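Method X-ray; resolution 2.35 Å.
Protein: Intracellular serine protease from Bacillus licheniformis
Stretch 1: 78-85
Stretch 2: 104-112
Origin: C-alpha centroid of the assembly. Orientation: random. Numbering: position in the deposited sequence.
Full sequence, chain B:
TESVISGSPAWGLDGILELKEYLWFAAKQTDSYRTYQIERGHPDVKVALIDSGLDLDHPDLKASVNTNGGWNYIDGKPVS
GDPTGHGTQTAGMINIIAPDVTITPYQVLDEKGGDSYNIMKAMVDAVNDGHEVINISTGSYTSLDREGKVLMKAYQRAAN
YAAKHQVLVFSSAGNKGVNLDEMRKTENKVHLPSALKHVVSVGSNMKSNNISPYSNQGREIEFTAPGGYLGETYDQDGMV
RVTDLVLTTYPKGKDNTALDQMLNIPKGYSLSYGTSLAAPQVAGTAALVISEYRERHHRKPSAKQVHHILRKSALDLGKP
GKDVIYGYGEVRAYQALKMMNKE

Stretch 1, residues 78-85: PVSGDPTG
Stretch 2 104-112: TPYQVLDEK

How do the two backbones run past each other? Residues 78-85 form no regular helix or strand, whereas 104-107 is the end of a strand that begins earlier in the chain. From Val79 to Thr84 and from Pro105 to Glu111 the end-to-end directions lie 42° apart, so the segments run roughly the same way. The CA atoms of Val79 and Gln107 are 6.8 Å apart, those of Thr84 and Glu111 6.4 Å. Val79 (phi/psi -60/132) leads through Ser80 (-118/-10) to an extended Gly81 (173/-159); Pro105 (-80/125), Tyr106 (-113/96) and Gln107 (-78/106) keep strand geometry.

What fills the buried end? Val79, chi1 t, points toward the strand. Its CG2 lies 4.1 Å from Pro105 CG and 3.8 Å from Gln107 CB, an apolar contact. Tyr106, between them, points away, in the alternation usual for a strand.

What links the stretches where no direct hydrogen bond does? A water accepts from Ser80 N, 3.0 Å from the water O, and donates to Gln107 OE1, 2.7 Å from the water O. Gln107 is extended, chi1 and chi2 both t and chi3 6°, which carries its amide out to this bridge; its NE2 sits 3.9 Å from Pro83 CD, in van der Waals contact.

How does the exposed end close? Thr84, chi1 p, sets CG2 3.7 Å from Glu111 N and 3.9 Å from Asp110 C, a methyl resting on backbone. The CB atoms of Asp110 and Glu111 point sideways, and their side-chain ends lead away.

How is stretch 1 held internally beside the contact? Asp82, chi1 t, accepts a hydrogen bond from Gly85 N to OD1 at 3.1 Å. Gly85 adopts phi/psi 95/-10, where a CB would jam against the carbonyl O of Thr84, and occupies the N-cap position before a helix.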

# COMPACT_ATOMS: atom_id res chain seq x y z
N PRO B 78 -0.95 13.17 -15.64
CA PRO B 78 -0.61 13.38 -14.23
C PRO B 78 -1.86 13.29 -13.35
O PRO B 78 -2.95 13.57 -13.84
CB PRO B 78 0.02 14.78 -14.22
CG PRO B 78 -0.49 15.44 -15.45
CD PRO B 78 -0.62 14.35 -16.47
N VAL B 79 -1.71 12.88 -12.08
CA VAL B 79 -2.84 12.75 -11.16
C VAL B 79 -3.53 14.09 -10.97
O VAL B 79 -2.87 15.10 -10.72
CB VAL B 79 -2.40 12.20 -9.76
CG1 VAL B 79 -3.51 12.34 -8.72
CG2 VAL B 79 -1.91 10.77 -9.85
N SER B 80 -4.85 14.10 -11.08
CA SER B 80 -5.61 15.34 -10.92
C SER B 80 -6.59 15.32 -9.73
O SER B 80 -7.23 16.33 -9.41
CB SER B 80 -6.38 15.65 -12.20
OG SER B 80 -7.25 14.58 -12.52
N GLY B 81 -6.77 14.15 -9.13
CA GLY B 81 -7.65 14.02 -7.99
C GLY B 81 -7.84 12.58 -7.58
O GLY B 81 -7.01 11.73 -7.89
N ASP B 82 -8.92 12.30 -6.87
CA ASP B 82 -9.18 10.95 -6.36
C ASP B 82 -10.67 10.67 -6.39
O ASP B 82 -11.38 11.00 -5.45
CB ASP B 82 -8.63 10.81 -4.93
CG ASP B 82 -8.83 9.43 -4.35
OD1 ASP B 82 -9.25 8.51 -5.07
OD2 ASP B 82 -8.61 9.28 -3.13
N PRO B 83 -11.14 10.01 -7.45
CA PRO B 83 -12.57 9.81 -7.67
C PRO B 83 -13.22 8.94 -6.58
O PRO B 83 -14.33 9.27 -6.12
CB PRO B 83 -12.62 9.13 -9.03
CG PRO B 83 -11.30 8.38 -9.12
CD PRO B 83 -10.30 9.26 -8.41
N THR B 84 -12.56 7.86 -6.15
CA THR B 84 -13.18 6.96 -5.19
C THR B 84 -12.93 7.35 -3.73
O THR B 84 -13.75 7.06 -2.86
CB THR B 84 -12.70 5.52 -5.41
OG1 THR B 84 -11.33 5.42 -4.99
CG2 THR B 84 -12.80 5.14 -6.87
N GLY B 85 -11.82 8.05 -3.48
CA GLY B 85 -11.47 8.45 -2.12
C GLY B 85 -10.52 7.50 -1.39
O GLY B 85 -10.01 7.81 -0.32
N THR B 104 3.83 10.62 -2.66
CA THR B 104 3.63 10.69 -4.10
C THR B 104 2.59 9.69 -4.59
O THR B 104 2.79 8.49 -4.46
CB THR B 104 4.93 10.40 -4.88
OG1 THR B 104 6.03 11.13 -4.32
CG2 THR B 104 4.75 10.73 -6.35
N PRO B 105 1.52 10.19 -5.22
CA PRO B 105 0.44 9.31 -5.70
C PRO B 105 0.81 8.64 -7.03
O PRO B 105 1.20 9.34 -7.96
CB PRO B 105 -0.75 10.26 -5.88
CG PRO B 105 -0.10 11.60 -6.23
CD PRO B 105 1.26 11.62 -5.51
N TYR B 106 0.74 7.31 -7.07
CA TYR B 106 0.81 6.54 -8.30
C TYR B 106 -0.54 5.90 -8.52
O TYR B 106 -0.80 4.81 -7.98
CB TYR B 106 1.90 5.47 -8.25
CG TYR B 106 3.31 6.02 -8.25
CD1 TYR B 106 3.83 6.66 -7.13
CD2 TYR B 106 4.12 5.89 -9.36
CE1 TYR B 106 5.12 7.15 -7.11
CE2 TYR B 106 5.43 6.38 -9.36
CZ TYR B 106 5.91 7.01 -8.23
OH TYR B 106 7.20 7.50 -8.22
N GLN B 107 -1.37 6.56 -9.32
CA GLN B 107 -2.77 6.17 -9.51
C GLN B 107 -2.92 4.98 -10.45
O GLN B 107 -2.75 5.10 -11.67
CB GLN B 107 -3.60 7.36 -10.02
CG GLN B 107 -5.06 6.99 -10.24
CD GLN B 107 -5.95 8.22 -10.39
OE1 GLN B 107 -5.46 9.34 -10.45
NE2 GLN B 107 -7.25 8.01 -10.40
N VAL B 108 -3.24 3.83 -9.89
CA VAL B 108 -3.42 2.62 -10.68
C VAL B 108 -4.80 2.02 -10.49
O VAL B 108 -5.12 0.98 -11.05
CB VAL B 108 -2.36 1.57 -10.32
CG1 VAL B 108 -0.97 2.15 -10.51
CG2 VAL B 108 -2.54 1.12 -8.87
N LEU B 109 -5.62 2.69 -9.69
CA LEU B 109 -6.99 2.26 -9.42
C LEU B 109 -7.97 3.38 -9.71
O LEU B 109 -7.64 4.57 -9.61
CB LEU B 109 -7.17 1.81 -7.96
CG LEU B 109 -6.25 0.76 -7.34
CD1 LEU B 109 -6.54 0.65 -5.85
CD2 LEU B 109 -6.44 -0.58 -8.03
N ASP B 110 -9.16 2.98 -10.15
CA ASP B 110 -10.32 3.85 -10.14
C ASP B 110 -11.53 2.98 -9.85
O ASP B 110 -11.37 1.87 -9.33
CB ASP B 110 -10.46 4.66 -11.43
CG ASP B 110 -10.52 3.80 -12.68
OD1 ASP B 110 -10.67 2.55 -12.60
OD2 ASP B 110 -10.42 4.40 -13.77
N GLU B 111 -12.72 3.48 -10.15
CA GLU B 111 -13.96 2.73 -9.95
C GLU B 111 -13.93 1.25 -10.39
O GLU B 111 -14.25 0.36 -9.59
CB GLU B 111 -15.09 3.43 -10.71
CG GLU B 111 -16.17 2.45 -11.15
CD GLU B 111 -17.03 2.96 -12.29
OE1 GLU B 111 -16.75 4.07 -12.80
OE2 GLU B 111 -17.93 2.21 -12.72
N LYS B 112 -13.48 0.96 -11.61
CA LYS B 112 -13.64 -0.38 -12.17
C LYS B 112 -12.65 -1.33 -11.50
O LYS B 112 -12.83 -2.56 -11.50
CB LYS B 112 -13.44 -0.33 -13.69
CG LYS B 112 -12.99 -1.60 -14.38
CD LYS B 112 -14.24 -2.34 -14.89
CE LYS B 112 -13.92 -3.66 -15.55
NZ LYS B 112 -13.23 -4.54 -14.57
O HOH W 1 -6.54 11.65 -11.31